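Local coordinates for pilin (Streptococcus pyogenes serotype M1, PDB 3GLD), which forms the pilus shaft as head-to-tail stacked subunits joined by intermolecular isopeptide bonds, a fibre required for host-cell adhesion, bacterial aggregation and biofilm formation, at residues D240-E245 / G271-Q276; N256-P261 / T285-N290; P95-Y100 / T121-V126. The protein carries 2 engineered substitutions. All coordinates share one frame; numbering follows the deposited sequence.

Interaction 1: D240-E245 / G271-Q276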
# COMPACT_ATOMS: atom_id res chain seq x y z
N ASP A 240 -0.46 14.23 -6.53
CA ASP A 240 -0.92 15.41 -7.29
C ASP A 240 -0.55 15.29 -8.74
O ASP A 240 0.48 14.69 -9.09
CB ASP A 240 -0.33 16.70 -6.72
CG ASP A 240 -0.81 16.99 -5.32
OD1 ASP A 240 -1.62 16.20 -4.80
OD2 ASP A 240 -0.38 17.99 -4.74
N TYR A 241 -1.38 15.86 -9.61
CA TYR A 241 -1.08 15.86 -11.03
C TYR A 241 -1.79 16.99 -11.77
O TYR A 241 -2.76 17.56 -11.28
CB TYR A 241 -1.39 14.48 -11.66
CG TYR A 241 -2.86 14.13 -11.67
CD1 TYR A 241 -3.68 14.53 -12.72
CD2 TYR A 241 -3.42 13.39 -10.62
CE1 TYR A 241 -5.04 14.22 -12.73
CE2 TYR A 241 -4.76 13.07 -10.61
CZ TYR A 241 -5.57 13.49 -11.67
OH TYR A 241 -6.90 13.16 -11.68
N VAL A 242 -1.26 17.31 -12.95
CA VAL A 242 -1.86 18.26 -13.87
C VAL A 242 -1.82 17.63 -15.25
O VAL A 242 -0.80 17.04 -15.65
CB VAL A 242 -1.06 19.59 -13.92
CG1 VAL A 242 -1.82 20.64 -14.76
CG2 VAL A 242 -0.80 20.15 -12.53
N VAL A 243 -2.94 17.75 -15.97
CA VAL A 243 -2.99 17.40 -17.39
C VAL A 243 -3.30 18.65 -18.20
O VAL A 243 -4.25 19.37 -17.90
CB VAL A 243 -4.08 16.37 -17.72
CG1 VAL A 243 -3.93 15.88 -19.16
CG2 VAL A 243 -4.04 15.19 -16.72
N THR A 244 -2.51 18.91 -19.24
CA THR A 244 -2.76 20.06 -20.09
C THR A 244 -2.65 19.68 -21.57
O THR A 244 -1.75 18.94 -21.97
CB THR A 244 -1.77 21.20 -19.84
OG1 THR A 244 -0.52 20.86 -20.45
CG2 THR A 244 -1.54 21.45 -18.38
N GLU A 245 -3.56 20.21 -22.37
CA GLU A 245 -3.45 20.14 -23.83
C GLU A 245 -2.78 21.41 -24.35
O GLU A 245 -2.96 22.47 -23.76
CB GLU A 245 -4.86 20.03 -24.39
CG GLU A 245 -4.98 19.93 -25.90
CD GLU A 245 -6.43 19.89 -26.36
OE1 GLU A 245 -7.18 18.96 -26.00
OE2 GLU A 245 -6.83 20.79 -27.11
N GLY A 271 -11.12 26.10 -21.06
CA GLY A 271 -9.66 26.24 -21.18
C GLY A 271 -8.97 24.92 -21.44
O GLY A 271 -9.62 23.90 -21.72
N ASN A 272 -7.64 24.93 -21.36
CA ASN A 272 -6.88 23.78 -21.82
C ASN A 272 -6.11 23.00 -20.74
O ASN A 272 -5.28 22.17 -21.07
CB ASN A 272 -5.95 24.16 -22.97
CG ASN A 272 -5.03 25.33 -22.64
OD1 ASN A 272 -4.74 26.16 -23.51
ND2 ASN A 272 -4.58 25.42 -21.39
N SER A 273 -6.41 23.28 -19.48
CA SER A 273 -5.72 22.66 -18.35
C SER A 273 -6.63 22.24 -17.20
O SER A 273 -7.60 22.92 -16.87
CB SER A 273 -4.63 23.59 -17.82
OG SER A 273 -3.91 22.98 -16.76
N THR A 274 -6.31 21.11 -16.58
CA THR A 274 -6.86 20.80 -15.27
C THR A 274 -6.22 21.75 -14.27
O THR A 274 -5.16 22.32 -14.53
CB THR A 274 -6.61 19.31 -14.84
OG1 THR A 274 -5.19 19.06 -14.73
CG2 THR A 274 -7.23 18.36 -15.85
N GLU A 275 -6.86 21.93 -13.13
CA GLU A 275 -6.13 22.46 -11.99
C GLU A 275 -5.27 21.32 -11.44
O GLU A 275 -5.29 20.20 -11.96
CB GLU A 275 -7.11 22.94 -10.92
CG GLU A 275 -8.03 24.08 -11.34
CD GLU A 275 -9.21 24.22 -10.38
OE1 GLU A 275 -9.60 23.21 -9.74
OE2 GLU A 275 -9.75 25.35 -10.27
N GLN A 276 -4.48 21.59 -10.40
CA GLN A 276 -3.77 20.52 -9.73
C GLN A 276 -4.77 19.59 -9.05
O GLN A 276 -5.50 20.00 -8.15
CB GLN A 276 -2.74 21.07 -8.74
CG GLN A 276 -1.84 19.99 -8.13
CD GLN A 276 -0.40 20.46 -7.95
OE1 GLN A 276 0.30 20.76 -8.92
NE2 GLN A 276 0.04 20.52 -6.70

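Interaction 2: N256-P261 / T285-N290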
# COMPACT_ATOMS: atom_id res chain seq x y z
N ASN A 256 -12.54 22.70 -23.92
CA ASN A 256 -13.14 22.59 -22.61
C ASN A 256 -12.77 21.25 -21.96
O ASN A 256 -12.63 20.23 -22.65
CB ASN A 256 -14.65 22.77 -22.67
CG ASN A 256 -15.06 24.21 -23.03
OD1 ASN A 256 -15.08 24.60 -24.21
ND2 ASN A 256 -15.42 24.99 -22.01
N VAL A 257 -12.59 21.28 -20.64
CA VAL A 257 -12.11 20.13 -19.88
C VAL A 257 -13.19 19.61 -18.96
O VAL A 257 -13.75 20.36 -18.17
CB VAL A 257 -10.88 20.49 -18.99
CG1 VAL A 257 -10.28 19.23 -18.37
CG2 VAL A 257 -9.82 21.20 -19.79
N GLU A 258 -13.50 18.33 -19.04
CA GLU A 258 -14.38 17.74 -18.04
C GLU A 258 -13.57 16.86 -17.08
O GLU A 258 -12.83 15.98 -17.52
CB GLU A 258 -15.49 16.91 -18.69
CG GLU A 258 -16.47 16.38 -17.65
CD GLU A 258 -17.35 15.30 -18.23
OE1 GLU A 258 -18.51 15.60 -18.56
OE2 GLU A 258 -16.88 14.15 -18.38
N VAL A 259 -13.72 17.11 -15.78
CA VAL A 259 -13.00 16.38 -14.74
C VAL A 259 -14.00 15.55 -13.94
O VAL A 259 -14.77 16.09 -13.16
CB VAL A 259 -12.23 17.33 -13.78
CG1 VAL A 259 -11.46 16.53 -12.72
CG2 VAL A 259 -11.26 18.22 -14.57
N SER A 260 -13.98 14.24 -14.13
CA SER A 260 -15.06 13.41 -13.64
C SER A 260 -14.55 12.20 -12.84
O SER A 260 -14.26 11.17 -13.44
CB SER A 260 -15.92 12.94 -14.82
OG SER A 260 -16.93 12.06 -14.38
N PRO A 261 -14.44 12.34 -11.49
CA PRO A 261 -14.13 11.19 -10.63
C PRO A 261 -15.35 10.31 -10.47
O PRO A 261 -16.46 10.83 -10.35
CB PRO A 261 -13.74 11.82 -9.28
CG PRO A 261 -14.29 13.19 -9.29
CD PRO A 261 -14.38 13.62 -10.75
N THR A 285 -11.77 10.17 -14.75
CA THR A 285 -11.81 10.34 -16.19
C THR A 285 -11.88 11.82 -16.56
O THR A 285 -12.77 12.53 -16.09
CB THR A 285 -12.99 9.59 -16.83
OG1 THR A 285 -12.88 8.22 -16.51
CG2 THR A 285 -12.96 9.72 -18.36
N ILE A 286 -10.93 12.26 -17.38
CA ILE A 286 -10.81 13.64 -17.79
C ILE A 286 -10.90 13.69 -19.32
O ILE A 286 -10.09 13.09 -20.02
CB ILE A 286 -9.49 14.28 -17.33
CG1 ILE A 286 -9.34 14.10 -15.81
CG2 ILE A 286 -9.43 15.74 -17.76
CD1 ILE A 286 -8.13 14.78 -15.21
N THR A 287 -11.91 14.42 -19.80
CA THR A 287 -12.20 14.53 -21.22
C THR A 287 -11.93 15.94 -21.73
O THR A 287 -12.50 16.92 -21.23
CB THR A 287 -13.64 14.16 -21.48
OG1 THR A 287 -13.92 12.91 -20.82
CG2 THR A 287 -13.94 14.05 -23.02
N PHE A 288 -11.06 16.03 -22.73
CA PHE A 288 -10.82 17.28 -23.44
C PHE A 288 -11.71 17.32 -24.68
O PHE A 288 -11.61 16.47 -25.56
CB PHE A 288 -9.35 17.42 -23.79
CG PHE A 288 -8.47 17.75 -22.62
CD1 PHE A 288 -8.05 16.75 -21.73
CD2 PHE A 288 -8.03 19.05 -22.41
CE1 PHE A 288 -7.22 17.04 -20.67
CE2 PHE A 288 -7.19 19.36 -21.35
CZ PHE A 288 -6.78 18.35 -20.46
N THR A 289 -12.62 18.28 -24.72
CA THR A 289 -13.48 18.45 -25.90
C THR A 289 -12.95 19.63 -26.66
O THR A 289 -12.84 20.75 -26.10
CB THR A 289 -14.95 18.69 -25.49
OG1 THR A 289 -15.39 17.56 -24.74
CG2 THR A 289 -15.87 18.87 -26.72
N ASN A 290 -12.60 19.38 -27.92
CA ASN A 290 -12.18 20.46 -28.82
C ASN A 290 -13.18 20.65 -29.93
O ASN A 290 -13.50 19.71 -30.66
CB ASN A 290 -10.83 20.19 -29.44
CG ASN A 290 -9.76 19.99 -28.39
OD1 ASN A 290 -9.25 20.94 -27.81
O HOH W 1 -14.61 13.03 -18.32

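Interaction 3: P95-Y100 / T121-V126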
# COMPACT_ATOMS: atom_id res chain seq x y z
N PRO A 95 6.76 -18.80 37.67
CA PRO A 95 6.24 -19.46 36.49
C PRO A 95 4.77 -19.16 36.30
O PRO A 95 4.04 -18.92 37.28
CB PRO A 95 6.41 -20.94 36.83
CG PRO A 95 7.56 -20.97 37.77
CD PRO A 95 7.41 -19.74 38.59
N GLY A 96 4.33 -19.18 35.05
CA GLY A 96 2.93 -18.95 34.75
C GLY A 96 2.69 -18.52 33.32
O GLY A 96 3.64 -18.40 32.53
N VAL A 97 1.43 -18.29 32.99
CA VAL A 97 1.09 -17.84 31.64
C VAL A 97 0.75 -16.37 31.71
O VAL A 97 -0.19 -15.95 32.39
CB VAL A 97 -0.03 -18.67 31.00
CG1 VAL A 97 -0.19 -18.26 29.54
CG2 VAL A 97 0.28 -20.16 31.09
N TYR A 98 1.56 -15.59 30.99
CA TYR A 98 1.45 -14.14 31.00
C TYR A 98 0.80 -13.65 29.70
O TYR A 98 1.30 -13.95 28.59
CB TYR A 98 2.83 -13.52 31.21
CG TYR A 98 3.42 -13.81 32.59
CD1 TYR A 98 3.93 -15.06 32.91
CD2 TYR A 98 3.43 -12.83 33.58
CE1 TYR A 98 4.46 -15.32 34.18
CE2 TYR A 98 3.95 -13.09 34.86
CZ TYR A 98 4.46 -14.32 35.14
OH TYR A 98 4.97 -14.58 36.38
N TYR A 99 -0.30 -12.92 29.86
CA TYR A 99 -1.18 -12.51 28.75
C TYR A 99 -0.91 -11.11 28.22
O TYR A 99 -0.80 -10.14 28.97
CB TYR A 99 -2.65 -12.63 29.14
CG TYR A 99 -3.12 -14.06 29.20
CD1 TYR A 99 -2.66 -14.91 30.20
CD2 TYR A 99 -4.01 -14.57 28.25
CE1 TYR A 99 -3.08 -16.21 30.28
CE2 TYR A 99 -4.44 -15.89 28.32
CZ TYR A 99 -3.96 -16.70 29.35
OH TYR A 99 -4.32 -18.01 29.47
N TYR A 100 -0.81 -11.01 26.90
CA TYR A 100 -0.64 -9.74 26.22
C TYR A 100 -1.62 -9.64 25.05
O TYR A 100 -2.17 -10.65 24.61
CB TYR A 100 0.77 -9.61 25.66
CG TYR A 100 1.89 -9.61 26.65
CD1 TYR A 100 2.41 -10.82 27.15
CD2 TYR A 100 2.45 -8.42 27.10
CE1 TYR A 100 3.45 -10.84 28.08
CE2 TYR A 100 3.49 -8.42 28.01
CZ TYR A 100 3.99 -9.64 28.50
OH TYR A 100 5.03 -9.65 29.39
N THR A 121 -4.23 -12.28 20.92
CA THR A 121 -3.93 -12.53 22.31
C THR A 121 -2.65 -13.35 22.31
O THR A 121 -2.52 -14.32 21.55
CB THR A 121 -5.08 -13.24 23.04
OG1 THR A 121 -6.25 -12.41 22.95
CG2 THR A 121 -4.74 -13.45 24.52
N VAL A 122 -1.70 -12.92 23.14
CA VAL A 122 -0.40 -13.56 23.22
C VAL A 122 -0.17 -14.09 24.64
O VAL A 122 -0.36 -13.36 25.63
CB VAL A 122 0.73 -12.59 22.77
CG1 VAL A 122 2.11 -13.05 23.26
CG2 VAL A 122 0.76 -12.46 21.23
N GLN A 123 0.17 -15.37 24.72
CA GLN A 123 0.49 -16.07 25.97
C GLN A 123 2.00 -16.29 25.98
O GLN A 123 2.53 -16.93 25.07
CB GLN A 123 -0.20 -17.43 25.99
CG GLN A 123 -1.71 -17.40 26.16
CD GLN A 123 -2.36 -18.80 26.09
OE1 GLN A 123 -1.71 -19.80 25.82
NE2 GLN A 123 -3.66 -18.85 26.32
N VAL A 124 2.70 -15.71 26.95
CA VAL A 124 4.09 -16.08 27.20
C VAL A 124 4.10 -17.16 28.30
O VAL A 124 3.66 -16.92 29.42
CB VAL A 124 4.97 -14.89 27.60
CG1 VAL A 124 6.43 -15.38 27.82
CG2 VAL A 124 4.95 -13.79 26.52
N HIS A 125 4.57 -18.36 27.94
CA HIS A 125 4.72 -19.47 28.87
C HIS A 125 6.07 -19.40 29.59
O HIS A 125 7.13 -19.64 29.00
CB HIS A 125 4.50 -20.80 28.15
CG HIS A 125 3.07 -21.04 27.81
ND1 HIS A 125 2.41 -20.33 26.83
CD2 HIS A 125 2.15 -21.88 28.35
CE1 HIS A 125 1.15 -20.74 26.76
NE2 HIS A 125 0.97 -21.67 27.67
N VAL A 126 6.00 -19.01 30.86
CA VAL A 126 7.17 -18.89 31.70
C VAL A 126 7.27 -20.16 32.56
O VAL A 126 6.41 -20.42 33.39
CB VAL A 126 7.11 -17.60 32.55
CG1 VAL A 126 8.35 -17.44 33.44
CG2 VAL A 126 6.97 -16.37 31.62

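Interaction 1: D240-E245 / G271-Q276
Strand 240-245 and the irregular segment 271-276 run nearly antiparallel, 174° apart, and approach most closely at Thr244 and Ser273, the one bridged pair. Two backbone bonds hold them: Glu245 N to Asn272 O (2.9 Å) and Thr274 N to Val243 O (3.0 Å). The third uses a side chain. Thr274 OG1, turned into the crowded position between its own N and carbonyl carbon (chi1 62°), takes the N-H of Val243 at 2.9 Å almost straight and gives its own proton to Glu275 O, 3.0 Å away. Next to it Ser273 OG bonds to Thr274 O along a lone pair and lies 3.3 Å from Thr244 CG2. Val242 CG1 touches Ser273 OG and Thr274 OG1, both at 3.7 Å, and CG2 packs against Gln276 OE1. At the far end Gln276 NE2 reaches Asp240 OD2 in a weak, bent bond; the stronger partners are Lys186 for Gln276 OE1 and Thr278 for Asp240 OD1. Glu245 OE1 hydrogen-bonds Lys166 NZ; Glu245 is the residue that promotes the Lys166-Asn290 isopeptide. The threonine hydroxyl thus stands in for a strand carbonyl at Val243 N, in a segment whose regular pairing is limited to one bridge.

Interaction 2: N256-P261 / T285-N290
Strands 256-261 and 285-290 form an antiparallel ladder whose axes come within 4.7 Å, with hydrogen-bonded pairs at Asn256-Thr289, Glu258-Thr287 and Ser260-Thr285. On the inward face Val257 is the main bump. Its CG1, anti to the backbone N (chi1 -172°), fits the hollow between Ile286 and Phe288. There it touches Ile286 CG2 at 3.6 Å and lies over a face of the Phe288 ring, a CH-pi contact 4.3 Å from the centroid and displaced toward the rim. The second methyl, CG2, rests on Phe288 CE2 at 3.6 Å. The valine runs alongside the ring with both methyls on the same side of it, CG1 over the face and CG2 out by CE2. Val259 meets the ladder more loosely, through its CG2 and Ile286 CG2. This hydrophobic face belongs to the interior of a β-sandwich domain of the kind found in Gram-positive pilins, fastened by an isopeptide bond: Asn290, the last residue of the second segment, is joined through CG to Lys166 NZ, and Phe288 packs on Glu245, the residue that promotes the link, while meeting Phe181 edge-to-face. The outward face is polar and is bridged differently. Glu258, extended, brings OE2 to within 4.0 Å of Thr287 OG1, and a water fills the notch between them. The water donates to Glu258 OE2 at 2.5 Å and also to Thr285 O. From Thr287 OG1 it accepts a bond of 2.6 Å.

Interaction 3: P95-Y100 / T121-V126
Strand 96-100 and strand 121-126 pair antiparallel through six backbone bonds, two each at Gly96-Val126, Tyr98-Val124 and Tyr100-Val122. Gly96 adopts backbone angles that crowd any CB against the preceding carbonyl. Gln123 shows how the partly exposed face is built. Its CB sits 3.6 Å from Val97 CG1. Its CG, anti to the carbonyl carbon (chi1 -71°), also touches Val97 CG1 and slides over one face of the Tyr99 ring, 3.8 Å above the plane and displaced toward the rim, a CH-pi contact. CD continues alongside the ring to its hydroxyl end. At the tip NE2 lies against Tyr99 CE2 and CZ and 3.3 Å from Tyr99 OH, at too poor an angle for a hydrogen bond. One pair along, Val97 CG1 also covers a face of the His125 ring, whose stacking partner is Tyr139. On the buried face Tyr98 CD1 touches Val126 CG2 at 3.6 Å and Tyr100 CE1 touches Val124 CG2 at 3.7 Å, while the two phenols bond to the carbonyls of Lys94 and Val59. On the outer face the cross-strand side-chain contacts are thus mainly aliphatic carbons on rings, while the Gln123 amide makes weak bonds, NE2 with Tyr143 OH and OE1 with NZ of Lys148, the lysine that cross-links to a threonine of another subunit in the pilus and is unlinked here.

Overall arrangement
Interactions 1 and 2 touch, their centres 10 Å apart, and their segments alternate along the chain, so both build the same C-terminal domain: Asn272 O and Glu245 lie against Phe288, Glu245 belonging to interaction 1 and Asn290 to the second segment of interaction 2. Interaction 3 sits about 58 and 60 Å away, centre to centre, in the N-terminal domain, where strand 96-104 ends at the engineered Ala104, the counterpart of the Glu245 site. All three are partly buried. Interactions 2 and 3 are regular ladders with apolar faces turned to the domain interior and more polar outer ones, water-bridged in 2, aromatic in 3. Interaction 1 is a less regular strand-to-loop pairing, two backbone bonds plus one threonine hydroxyl, with its Asp240/Gln276 end at the surface.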